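Local coordinates for protein glycerophosphodiester phosphodiesterase (Parabacteroides distasonis, PDB 3NO3) that belongs to the glycerophosphodiester phosphodiesterase family, folds as a TIM barrel and carries a magnesium ion on a cluster of acidic side chains, at residues 99-104 with 132-137; 87-92 with 127-132; 47-52 with 66-71; 57-62 with 72-77. All blocks are in the same frame, centred on the assembly; numbering follows the deposited sequence. Where two conformers were deposited one is given.

Contact 1: 99-104 with 132-137; sequences RLIFEL and RTDYIS. With MG (magnesium ion), chain B.
D134 OD1 is gripped in a salt bridge by two nitrogens of one guanidinium: R99 NH2 at 2.6 Å, using the syn lone pair, and R99 NE at 3.0 Å, from above the carboxylate plane. The grip is side-on, the two planes stand 58° apart, and a weak third bond runs from NE to OD2. R99 CB starts away from the partner strand; the bend at chi2 (81°) swings CD back over it. The backbones pair as parallel strands in register from L100-T133 to E103-I136, and bonds alternate along them: L100 N to R132 O, D134 N to L100 O, F102 N to D134 O, I136 N to F102 O, and L104 N to I136 O. S137 OG closes the far end by donating to L104 O at 2.8 Å.

Side chains alternate between the two faces. I101, E103, D134 and I136 share one, where I136 CD1 lies 3.8 Å from I101 CG2 and I136 CG1 packs on E103 CB. E103 extends beyond CG to place OE1 2.0 Å from the magnesium ion, a site it shares with E39, D41 and two waters. On the other face Y135 turns its ring edge to the face of F102 in a T-shaped pair, centroids 5.3 Å apart and planes at 68°, while T133 CG2 packs on F102 CB.

The two strands and helix 110-126 make a beta-alpha-beta unit of the barrel. F102, T133 and Y135 lean on that helix, and strand 37-44 pairs with the other edge of 99-104.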
# COMPACT_ATOMS: atom_id res chain seq x y z
N ARG A 99 6.39 -4.94 6.92
CA ARG A 99 5.42 -5.47 5.99
C ARG A 99 5.39 -4.58 4.74
O ARG A 99 5.48 -3.36 4.86
CB ARG A 99 4.05 -5.41 6.66
CG ARG A 99 3.05 -6.32 6.09
CD ARG A 99 3.26 -7.69 6.65
NE ARG A 99 2.30 -8.55 6.01
CZ ARG A 99 2.26 -9.86 6.13
NH1 ARG A 99 3.12 -10.52 6.93
NH2 ARG A 99 1.30 -10.51 5.47
N LEU A 100 5.27 -5.20 3.57
CA LEU A 100 5.28 -4.49 2.30
C LEU A 100 3.84 -4.34 1.82
O LEU A 100 3.18 -5.32 1.56
CB LEU A 100 6.17 -5.24 1.31
CG LEU A 100 7.62 -5.47 1.81
CD1 LEU A 100 8.40 -6.11 0.72
CD2 LEU A 100 8.30 -4.10 2.24
N ILE A 101 3.35 -3.10 1.77
CA ILE A 101 1.98 -2.79 1.38
C ILE A 101 2.03 -2.32 -0.08
O ILE A 101 2.34 -1.19 -0.36
CB ILE A 101 1.30 -1.76 2.32
CG1 ILE A 101 1.45 -2.15 3.80
CG2 ILE A 101 -0.16 -1.63 1.95
CD1 ILE A 101 0.93 -3.54 4.21
N PHE A 102 1.74 -3.24 -1.00
CA PHE A 102 2.05 -3.12 -2.42
C PHE A 102 0.77 -2.66 -3.08
O PHE A 102 -0.17 -3.45 -3.19
CB PHE A 102 2.45 -4.54 -2.87
CG PHE A 102 2.92 -4.72 -4.31
CD1 PHE A 102 2.16 -4.37 -5.44
CD2 PHE A 102 4.12 -5.39 -4.54
CE1 PHE A 102 2.61 -4.62 -6.72
CE2 PHE A 102 4.57 -5.64 -5.81
CZ PHE A 102 3.83 -5.26 -6.90
N GLU A 103 0.70 -1.39 -3.47
CA GLU A 103 -0.40 -0.91 -4.29
C GLU A 103 -0.11 -1.13 -5.77
O GLU A 103 0.80 -0.50 -6.32
CB GLU A 103 -0.75 0.57 -4.03
CG GLU A 103 -1.96 0.96 -4.87
CD GLU A 103 -2.49 2.38 -4.66
OE1 GLU A 103 -2.16 3.05 -3.65
OE2 GLU A 103 -3.31 2.79 -5.49
N LEU A 104 -0.89 -1.98 -6.44
CA LEU A 104 -0.81 -2.02 -7.92
C LEU A 104 -1.73 -0.92 -8.45
O LEU A 104 -2.95 -0.92 -8.20
CB LEU A 104 -1.20 -3.37 -8.50
CG LEU A 104 -0.93 -3.59 -9.99
CD1 LEU A 104 0.61 -3.44 -10.34
CD2 LEU A 104 -1.53 -4.97 -10.44
N ARG A 132 5.68 -11.57 3.32
CA ARG A 132 5.65 -10.22 3.91
C ARG A 132 4.98 -9.17 3.03
O ARG A 132 4.98 -8.00 3.40
CB ARG A 132 7.09 -9.74 4.21
CG ARG A 132 7.90 -10.60 5.06
CD ARG A 132 9.41 -10.19 5.14
NE ARG A 132 9.55 -8.76 5.07
CZ ARG A 132 10.66 -8.11 4.75
NH1 ARG A 132 11.86 -8.70 4.56
NH2 ARG A 132 10.56 -6.80 4.69
N THR A 133 4.35 -9.56 1.91
CA THR A 133 3.76 -8.65 0.97
C THR A 133 2.23 -8.80 0.91
O THR A 133 1.70 -9.87 0.59
CB THR A 133 4.37 -8.84 -0.45
OG1 THR A 133 5.80 -8.72 -0.38
CG2 THR A 133 3.81 -7.84 -1.44
N ASP A 134 1.55 -7.70 1.20
CA ASP A 134 0.09 -7.56 1.16
C ASP A 134 -0.25 -6.67 -0.04
O ASP A 134 0.47 -5.72 -0.32
CB ASP A 134 -0.41 -6.86 2.43
CG ASP A 134 -0.09 -7.60 3.72
OD1 ASP A 134 0.39 -8.77 3.72
OD2 ASP A 134 -0.36 -6.98 4.76
N TYR A 135 -1.30 -7.01 -0.78
CA TYR A 135 -1.67 -6.27 -1.98
C TYR A 135 -2.91 -5.40 -1.74
O TYR A 135 -3.86 -5.79 -1.00
CB TYR A 135 -1.98 -7.26 -3.13
CG TYR A 135 -0.82 -8.14 -3.50
CD1 TYR A 135 0.28 -7.60 -4.18
CD2 TYR A 135 -0.81 -9.48 -3.19
CE1 TYR A 135 1.38 -8.39 -4.54
CE2 TYR A 135 0.32 -10.31 -3.52
CZ TYR A 135 1.42 -9.73 -4.19
OH TYR A 135 2.50 -10.53 -4.58
N ILE A 136 -2.88 -4.22 -2.35
CA ILE A 136 -4.02 -3.30 -2.35
C ILE A 136 -4.19 -2.74 -3.76
O ILE A 136 -3.20 -2.58 -4.47
CB ILE A 136 -3.86 -2.18 -1.30
CG1 ILE A 136 -2.68 -1.23 -1.59
CG2 ILE A 136 -3.66 -2.80 0.14
CD1 ILE A 136 -2.53 -0.02 -0.57
N SER A 137 -5.40 -2.40 -4.19
CA SER A 137 -5.59 -1.76 -5.50
C SER A 137 -6.95 -1.09 -5.58
O SER A 137 -7.92 -1.58 -5.00
CB SER A 137 -5.47 -2.78 -6.66
OG SER A 137 -5.48 -2.17 -7.93
MG MG B . -0.78 4.34 -2.97
O HOH W 1 0.65 5.80 -2.30
O HOH W 2 -1.46 5.88 -4.29

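Contact 2: 87-92 with 127-132; sequences QYLKRA and MKLAKR
M127, a selenomethionine, meets helix 85-94 through CB, CG and CE: CB and CG each lie 4.0 Å from L89 CB, CG also approaches L89 CD1, and the chain then folds so that CE ends 3.6 Å from K90 N. Successive bends at chi2 (-59°) and chi3 (-66°) make this possible, the first setting the selenium and the second turning the methyl back onto the helix backbone. CE also rests near K90 CB.

L129 packs beside it. Its CD1 meets L89 CB at 3.8 Å and L89 O at 3.5 Å, with A92 CB a looser neighbour. K128, with positive phi, follows helix 110-126 in a Schellman motif, and the residues on either side of it, M127 and L129, both point toward helix 85-94.

The polar part lies at A92 O, which R132 holds end-on with NH2 at 3.1 Å and NH1 at 3.2 Å. Both donors come to the oxygen from the same face of the carbonyl plane, NH2 the farther out of it at 47°. NH2 also donates to I98 O, while L129 CD2 lies over one guanidinium face.

The chemistry is thus mixed: apolar carbons join the helix to the connection before strand 133-137, and one arginine ties together carbonyls of helix 85-94 and of the chain entering strand 99-104, with its charge probably drawing on the negative end of the helix dipole.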
# COMPACT_ATOMS: atom_id res chain seq x y z
N GLN A 87 14.52 -3.47 -7.60
CA GLN A 87 15.39 -2.71 -6.66
C GLN A 87 14.71 -2.48 -5.31
O GLN A 87 15.35 -2.55 -4.22
CB GLN A 87 15.77 -1.36 -7.25
CG GLN A 87 16.81 -1.46 -8.38
CD GLN A 87 16.83 -0.28 -9.31
OE1 GLN A 87 16.15 0.74 -9.09
NE2 GLN A 87 17.66 -0.39 -10.34
N TYR A 88 13.43 -2.16 -5.36
CA TYR A 88 12.64 -1.86 -4.14
C TYR A 88 12.60 -3.09 -3.27
O TYR A 88 12.86 -3.01 -2.06
CB TYR A 88 11.22 -1.35 -4.48
CG TYR A 88 10.75 -0.20 -3.61
CD1 TYR A 88 11.26 1.07 -3.80
CD2 TYR A 88 9.82 -0.38 -2.60
CE1 TYR A 88 10.86 2.16 -3.01
CE2 TYR A 88 9.40 0.70 -1.81
CZ TYR A 88 9.92 1.96 -2.03
OH TYR A 88 9.54 3.01 -1.21
N LEU A 89 12.33 -4.24 -3.91
CA LEU A 89 12.28 -5.51 -3.22
C LEU A 89 13.64 -6.02 -2.75
O LEU A 89 13.70 -6.63 -1.69
CB LEU A 89 11.58 -6.56 -4.10
CG LEU A 89 10.12 -6.16 -4.41
CD1 LEU A 89 9.47 -7.26 -5.23
CD2 LEU A 89 9.28 -5.79 -3.16
N LYS A 90 14.71 -5.78 -3.50
CA LYS A 90 16.04 -6.18 -3.06
C LYS A 90 16.37 -5.45 -1.74
O LYS A 90 16.91 -6.05 -0.80
CB LYS A 90 17.08 -5.88 -4.16
CG LYS A 90 18.56 -6.22 -3.84
CD LYS A 90 19.45 -6.11 -5.11
CE LYS A 90 20.95 -6.20 -4.83
NZ LYS A 90 21.47 -5.12 -3.92
N ARG A 91 16.03 -4.17 -1.66
CA ARG A 91 16.28 -3.40 -0.42
C ARG A 91 15.37 -3.89 0.72
O ARG A 91 15.83 -4.11 1.84
CB ARG A 91 16.09 -1.89 -0.67
CG ARG A 91 16.49 -0.96 0.52
CD ARG A 91 17.96 -0.95 0.76
NE ARG A 91 18.35 -0.36 2.04
CZ ARG A 91 18.49 -1.01 3.20
NH1 ARG A 91 18.20 -2.30 3.36
NH2 ARG A 91 18.89 -0.32 4.27
N ALA A 92 14.09 -4.10 0.41
CA ALA A 92 13.10 -4.57 1.39
C ALA A 92 13.44 -5.91 1.98
O ALA A 92 13.21 -6.14 3.18
CB ALA A 92 11.71 -4.59 0.78
N MSE A 127 11.72 -12.79 -5.56
CA MSE A 127 12.47 -12.01 -4.57
C MSE A 127 12.30 -12.51 -3.13
O MSE A 127 12.86 -11.92 -2.20
CB MSE A 127 12.13 -10.52 -4.69
CG MSE A 127 12.45 -9.93 -6.05
SE MSE A 127 14.25 -10.07 -6.59
CE MSE A 127 14.95 -8.92 -5.23
N LYS A 128 11.55 -13.59 -2.96
CA LYS A 128 11.36 -14.29 -1.69
C LYS A 128 10.63 -13.43 -0.63
O LYS A 128 11.02 -13.42 0.52
CB LYS A 128 12.67 -14.90 -1.16
CG LYS A 128 13.36 -15.81 -2.19
CD LYS A 128 14.57 -16.55 -1.56
CE LYS A 128 14.09 -17.74 -0.74
NZ LYS A 128 15.23 -18.41 -0.05
N LEU A 129 9.58 -12.73 -1.05
CA LEU A 129 8.87 -11.77 -0.18
C LEU A 129 7.36 -12.02 -0.11
O LEU A 129 6.62 -11.19 0.41
CB LEU A 129 9.21 -10.36 -0.60
CG LEU A 129 10.56 -9.86 -0.15
CD1 LEU A 129 10.95 -8.61 -0.94
CD2 LEU A 129 10.59 -9.59 1.36
N ALA A 130 6.89 -13.20 -0.56
CA ALA A 130 5.45 -13.47 -0.54
C ALA A 130 4.84 -13.50 0.88
O ALA A 130 3.70 -13.10 1.07
CB ALA A 130 5.12 -14.78 -1.30
N LYS A 131 5.61 -13.97 1.86
CA LYS A 131 5.18 -13.96 3.26
C LYS A 131 5.00 -12.58 3.86
O LYS A 131 4.26 -12.46 4.82
CB LYS A 131 6.13 -14.73 4.19
CG LYS A 131 6.26 -16.21 3.91
CD LYS A 131 7.40 -16.82 4.80
CE LYS A 131 7.44 -18.33 4.74
NZ LYS A 131 7.54 -18.80 3.33
N ARG A 132 5.68 -11.57 3.32
CA ARG A 132 5.65 -10.22 3.91
C ARG A 132 4.98 -9.17 3.03
O ARG A 132 4.98 -8.00 3.40
CB ARG A 132 7.09 -9.74 4.21
CG ARG A 132 7.90 -10.60 5.06
CD ARG A 132 9.41 -10.19 5.14
NE ARG A 132 9.55 -8.76 5.07
CZ ARG A 132 10.66 -8.11 4.75
NH1 ARG A 132 11.86 -8.70 4.56
NH2 ARG A 132 10.56 -6.80 4.69

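Contact 3: 47-52 with 66-71; sequences DNVLVV and CTYDEL
D47 and Y68 carry a surface contact in which the turn leading into strand 50-52 meets the start of the short, weakly bonded helix 68-71, about 20 Å from the centre of the chain to the centre of the contact. Its polar half is a side-chain to backbone bond: Y68 N donates to D47 OD1 at 2.8 Å with an angle of 156°, arriving on the syn side but 32° out of the carboxylate plane. The same oxygen also bonds T45 OG1, so its position is fixed from within its own turn as well. D47 OD2 takes a proton from a water at 2.7 Å, and that water accepts from D69 N, so the carboxylate serves the N-H groups of two consecutive residues, Y68 directly and D69 through the water.

The apolar half belongs to the tyrosine. Its chi1 of 176° sets CG anti to the backbone N, on the side where the valines are, and V49 CG1 then sits over one face of the ring. V49 CG2 meets Y68 CB at 3.8 Å, and V51 CG1 comes obliquely to CD1, also at 3.8 Å.

Within the helix start, T67 is the N-cap. E70 OE2 accepts from T67 N at 3.0 Å, and the return bond from E70 N to T67 OG1 is weak at 3.4 Å. These reciprocal bonds form a capping box, and D47 adds a carboxylate from outside the helix, an arrangement typical of a helix N-terminus whose first amide groups are met by acidic and hydroxyl side chains.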
# COMPACT_ATOMS: atom_id res chain seq x y z
N ASP A 47 6.88 -2.13 -21.97
CA ASP A 47 7.73 -3.31 -22.10
C ASP A 47 7.79 -4.22 -20.86
O ASP A 47 8.74 -5.00 -20.72
CB ASP A 47 9.14 -2.91 -22.64
CG ASP A 47 9.96 -2.07 -21.69
OD1 ASP A 47 9.41 -1.32 -20.84
OD2 ASP A 47 11.21 -2.14 -21.80
N ASN A 48 6.77 -4.17 -20.01
CA ASN A 48 6.53 -5.12 -18.92
C ASN A 48 7.60 -5.11 -17.80
O ASN A 48 7.86 -6.13 -17.20
CB ASN A 48 6.27 -6.54 -19.43
CG ASN A 48 5.01 -6.66 -20.27
OD1 ASN A 48 4.23 -5.72 -20.41
ND2 ASN A 48 4.79 -7.85 -20.82
N VAL A 49 8.15 -3.93 -17.52
CA VAL A 49 9.01 -3.71 -16.36
C VAL A 49 8.17 -3.05 -15.27
O VAL A 49 7.40 -2.10 -15.53
CB VAL A 49 10.24 -2.86 -16.70
CG1 VAL A 49 11.12 -2.60 -15.42
CG2 VAL A 49 11.07 -3.50 -17.83
N LEU A 50 8.26 -3.58 -14.07
CA LEU A 50 7.53 -3.03 -12.93
C LEU A 50 8.39 -1.95 -12.29
O LEU A 50 9.53 -2.19 -11.95
CB LEU A 50 7.18 -4.16 -11.93
CG LEU A 50 6.11 -5.16 -12.45
CD1 LEU A 50 6.18 -6.41 -11.64
CD2 LEU A 50 4.69 -4.53 -12.39
N VAL A 51 7.82 -0.78 -12.09
CA VAL A 51 8.51 0.38 -11.48
C VAL A 51 7.64 0.95 -10.39
O VAL A 51 6.43 0.69 -10.37
CB VAL A 51 8.84 1.46 -12.54
CG1 VAL A 51 9.79 0.88 -13.63
CG2 VAL A 51 7.52 2.02 -13.20
N VAL A 52 8.25 1.79 -9.54
CA VAL A 52 7.63 2.28 -8.33
C VAL A 52 7.47 3.80 -8.43
O VAL A 52 8.47 4.54 -8.49
CB VAL A 52 8.44 1.91 -7.09
CG1 VAL A 52 7.73 2.42 -5.82
CG2 VAL A 52 8.57 0.41 -7.01
N CYS A 66 5.09 3.97 -21.86
CA CYS A 66 6.47 4.28 -22.17
C CYS A 66 7.31 3.01 -21.94
O CYS A 66 6.97 2.22 -21.09
CB CYS A 66 7.01 5.42 -21.31
SG CYS A 66 6.48 7.00 -21.92
N THR A 67 8.40 2.86 -22.64
CA THR A 67 9.36 1.79 -22.29
C THR A 67 10.18 2.17 -21.06
O THR A 67 10.35 3.35 -20.74
CB THR A 67 10.33 1.50 -23.40
OG1 THR A 67 11.09 2.69 -23.64
CG2 THR A 67 9.60 0.99 -24.69
N TYR A 68 10.69 1.16 -20.36
CA TYR A 68 11.56 1.43 -19.20
C TYR A 68 12.80 2.29 -19.59
O TYR A 68 13.21 3.20 -18.84
CB TYR A 68 11.95 0.13 -18.47
CG TYR A 68 12.92 0.39 -17.35
CD1 TYR A 68 12.55 1.17 -16.23
CD2 TYR A 68 14.22 -0.06 -17.43
CE1 TYR A 68 13.45 1.47 -15.22
CE2 TYR A 68 15.15 0.22 -16.41
CZ TYR A 68 14.76 0.98 -15.32
OH TYR A 68 15.69 1.25 -14.35
N ASP A 69 13.36 2.04 -20.76
CA ASP A 69 14.48 2.82 -21.30
C ASP A 69 14.21 4.33 -21.35
O ASP A 69 15.11 5.13 -21.03
CB ASP A 69 14.88 2.34 -22.70
CG ASP A 69 16.24 2.85 -23.13
OD1 ASP A 69 17.22 2.47 -22.49
OD2 ASP A 69 16.33 3.65 -24.10
N GLU A 70 12.99 4.72 -21.75
CA GLU A 70 12.59 6.16 -21.74
C GLU A 70 12.55 6.75 -20.30
O GLU A 70 12.75 7.95 -20.12
CB GLU A 70 11.18 6.36 -22.32
CG GLU A 70 11.02 6.16 -23.78
CD GLU A 70 9.55 6.29 -24.21
OE1 GLU A 70 9.09 7.42 -24.42
OE2 GLU A 70 8.85 5.26 -24.32
N LEU A 71 12.25 5.92 -19.30
CA LEU A 71 11.99 6.39 -17.93
C LEU A 71 13.16 6.25 -16.95
O LEU A 71 13.13 6.86 -15.87
CB LEU A 71 10.81 5.59 -17.33
CG LEU A 71 9.48 5.61 -18.11
CD1 LEU A 71 8.58 4.56 -17.49
CD2 LEU A 71 8.82 7.00 -18.10
O HOH W 3 13.06 -0.27 -22.33

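Contact 4: 57-62 with 72-77; sequences DIQGKH and KDLQLS
L74 lies at the middle of this contact and meets the 57-62 hairpin through CB and both methyls. CD1 approaches I58 CG2 at 3.8 Å and also lies near I58 O, while L74 CB meets I58 CD1 at 4.0 Å; the I58 and L74 side chains run antiparallel alongside one another. CD2 touches the amide oxygen Q59 OE1 at 3.5 Å, and K61 CG is a distant neighbour of CD1.

Beside this apolar patch the Q59 amide reaches the backbone of Q75 once directly and once through a water. NE2 donates to Q75 O at 3.0 Å, lying in the carbonyl plane, and the bond leaves close to the plane of the glutamine amide. OE1 takes a proton from a water at 2.6 Å, and that water accepts from Q75 N. Q59 gets there through an extended chain, with CD placed by chi2 at 158°.

A second shell sets the presenting residues. Q59 and G60 are the central pair of a type I' turn from I58 to K61, both with positive phi, and I58 and K61 exchange backbone bonds across it. K61 NZ donates to E70 O, I58 and K61 both rest on L71, and L74 pairs by its backbone with L82.

Chemically, a leucine gives the apolar hold, while one amide, using its donor and its acceptor, matches the carbonyl and, through water, the N-H of a single residue in an irregular chain.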
# COMPACT_ATOMS: atom_id res chain seq x y z
N ASP A 57 1.89 9.82 -14.64
CA ASP A 57 2.82 10.54 -15.51
C ASP A 57 3.98 11.06 -14.66
O ASP A 57 3.73 11.56 -13.57
CB ASP A 57 2.13 11.72 -16.16
CG ASP A 57 0.89 11.31 -16.93
OD1 ASP A 57 1.06 10.91 -18.09
OD2 ASP A 57 -0.24 11.34 -16.37
N ILE A 58 5.19 10.93 -15.17
CA ILE A 58 6.40 11.40 -14.50
C ILE A 58 7.13 12.29 -15.48
O ILE A 58 7.55 11.84 -16.55
CB ILE A 58 7.30 10.21 -13.96
CG1 ILE A 58 8.59 10.78 -13.29
CG2 ILE A 58 7.58 9.17 -15.06
CD1 ILE A 58 9.53 9.73 -12.71
N GLN A 59 7.24 13.58 -15.16
CA GLN A 59 8.00 14.54 -15.97
C GLN A 59 7.53 14.52 -17.46
O GLN A 59 8.34 14.52 -18.38
CB GLN A 59 9.50 14.31 -15.79
CG GLN A 59 9.93 14.67 -14.33
CD GLN A 59 11.22 14.01 -13.90
OE1 GLN A 59 12.22 14.04 -14.64
NE2 GLN A 59 11.23 13.47 -12.66
N GLY A 60 6.22 14.49 -17.66
CA GLY A 60 5.61 14.47 -18.99
C GLY A 60 5.56 13.11 -19.67
O GLY A 60 5.06 13.04 -20.80
N LYS A 61 6.04 12.04 -19.02
CA LYS A 61 6.04 10.68 -19.59
C LYS A 61 4.95 9.84 -18.94
O LYS A 61 4.94 9.70 -17.73
CB LYS A 61 7.40 10.04 -19.41
CG LYS A 61 8.52 10.88 -20.10
CD LYS A 61 9.47 10.06 -20.92
CE LYS A 61 10.68 10.92 -21.45
NZ LYS A 61 11.94 10.08 -21.68
N HIS A 62 4.07 9.23 -19.75
CA HIS A 62 3.01 8.38 -19.24
C HIS A 62 3.57 7.00 -19.07
O HIS A 62 3.89 6.33 -20.11
CB HIS A 62 1.81 8.38 -20.21
CG HIS A 62 0.73 7.44 -19.81
ND1 HIS A 62 0.48 6.28 -20.51
CD2 HIS A 62 -0.18 7.47 -18.80
CE1 HIS A 62 -0.52 5.63 -19.94
NE2 HIS A 62 -0.93 6.32 -18.89
N LYS A 72 14.15 5.44 -17.30
CA LYS A 72 15.08 4.89 -16.30
C LYS A 72 16.00 5.85 -15.61
O LYS A 72 16.48 5.54 -14.51
CB LYS A 72 15.96 3.78 -16.89
CG LYS A 72 16.94 4.15 -18.00
CD LYS A 72 17.61 2.84 -18.59
CE LYS A 72 18.88 3.10 -19.38
NZ LYS A 72 18.88 4.37 -20.10
N ASP A 73 16.30 6.96 -16.28
CA ASP A 73 17.18 7.94 -15.74
C ASP A 73 16.45 9.15 -15.13
O ASP A 73 17.12 10.04 -14.62
CB ASP A 73 18.18 8.37 -16.83
CG ASP A 73 19.16 7.23 -17.19
OD1 ASP A 73 19.62 6.46 -16.29
OD2 ASP A 73 19.41 7.10 -18.40
N LEU A 74 15.12 9.14 -15.11
CA LEU A 74 14.35 10.19 -14.46
C LEU A 74 14.55 10.13 -12.94
O LEU A 74 14.67 9.06 -12.39
CB LEU A 74 12.87 10.12 -14.83
CG LEU A 74 12.47 10.23 -16.32
CD1 LEU A 74 10.95 10.11 -16.45
CD2 LEU A 74 12.98 11.53 -16.97
N GLN A 75 14.62 11.30 -12.29
CA GLN A 75 14.95 11.39 -10.86
C GLN A 75 13.77 11.74 -9.98
O GLN A 75 12.86 12.44 -10.41
CB GLN A 75 16.08 12.39 -10.63
CG GLN A 75 17.44 11.81 -10.95
CD GLN A 75 18.53 12.85 -10.92
OE1 GLN A 75 18.88 13.40 -9.86
NE2 GLN A 75 19.07 13.14 -12.10
N LEU A 76 13.80 11.25 -8.73
CA LEU A 76 12.82 11.55 -7.72
C LEU A 76 13.16 12.89 -7.09
O LEU A 76 14.21 13.45 -7.38
CB LEU A 76 12.77 10.46 -6.63
CG LEU A 76 12.56 9.01 -7.11
CD1 LEU A 76 12.25 8.11 -5.93
CD2 LEU A 76 11.44 8.96 -8.20
N SER A 77 12.27 13.37 -6.22
CA SER A 77 12.43 14.66 -5.53
C SER A 77 13.69 14.79 -4.69
O SER A 77 14.14 15.93 -4.45
CB SER A 77 11.19 14.99 -4.68
OG SER A 77 11.02 14.13 -3.57
O HOH W 4 14.59 13.76 -13.62

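Overall arrangement
Contact 1 is the buried one, its centre about 5 Å from the chain centre, and rests on strand pairing, with a salt bridge toward one end and the metal ligand E103 toward the other. Contact 2 shares R132 with it and lies partly buried on its flank, where L100 CD1 packs against A92, L89 and L129. Contacts 3 and 4 are surface contacts whose segments alternate along the chain; they join through L71 on I58 and K61, and probably through K61 NZ to E70 O. Backbone-to-backbone bonds across the segments dominate the barrel strands, whereas side chains and bridging waters do the polar work outside. Contact 2 also touches contact 3, Y88 meeting V52.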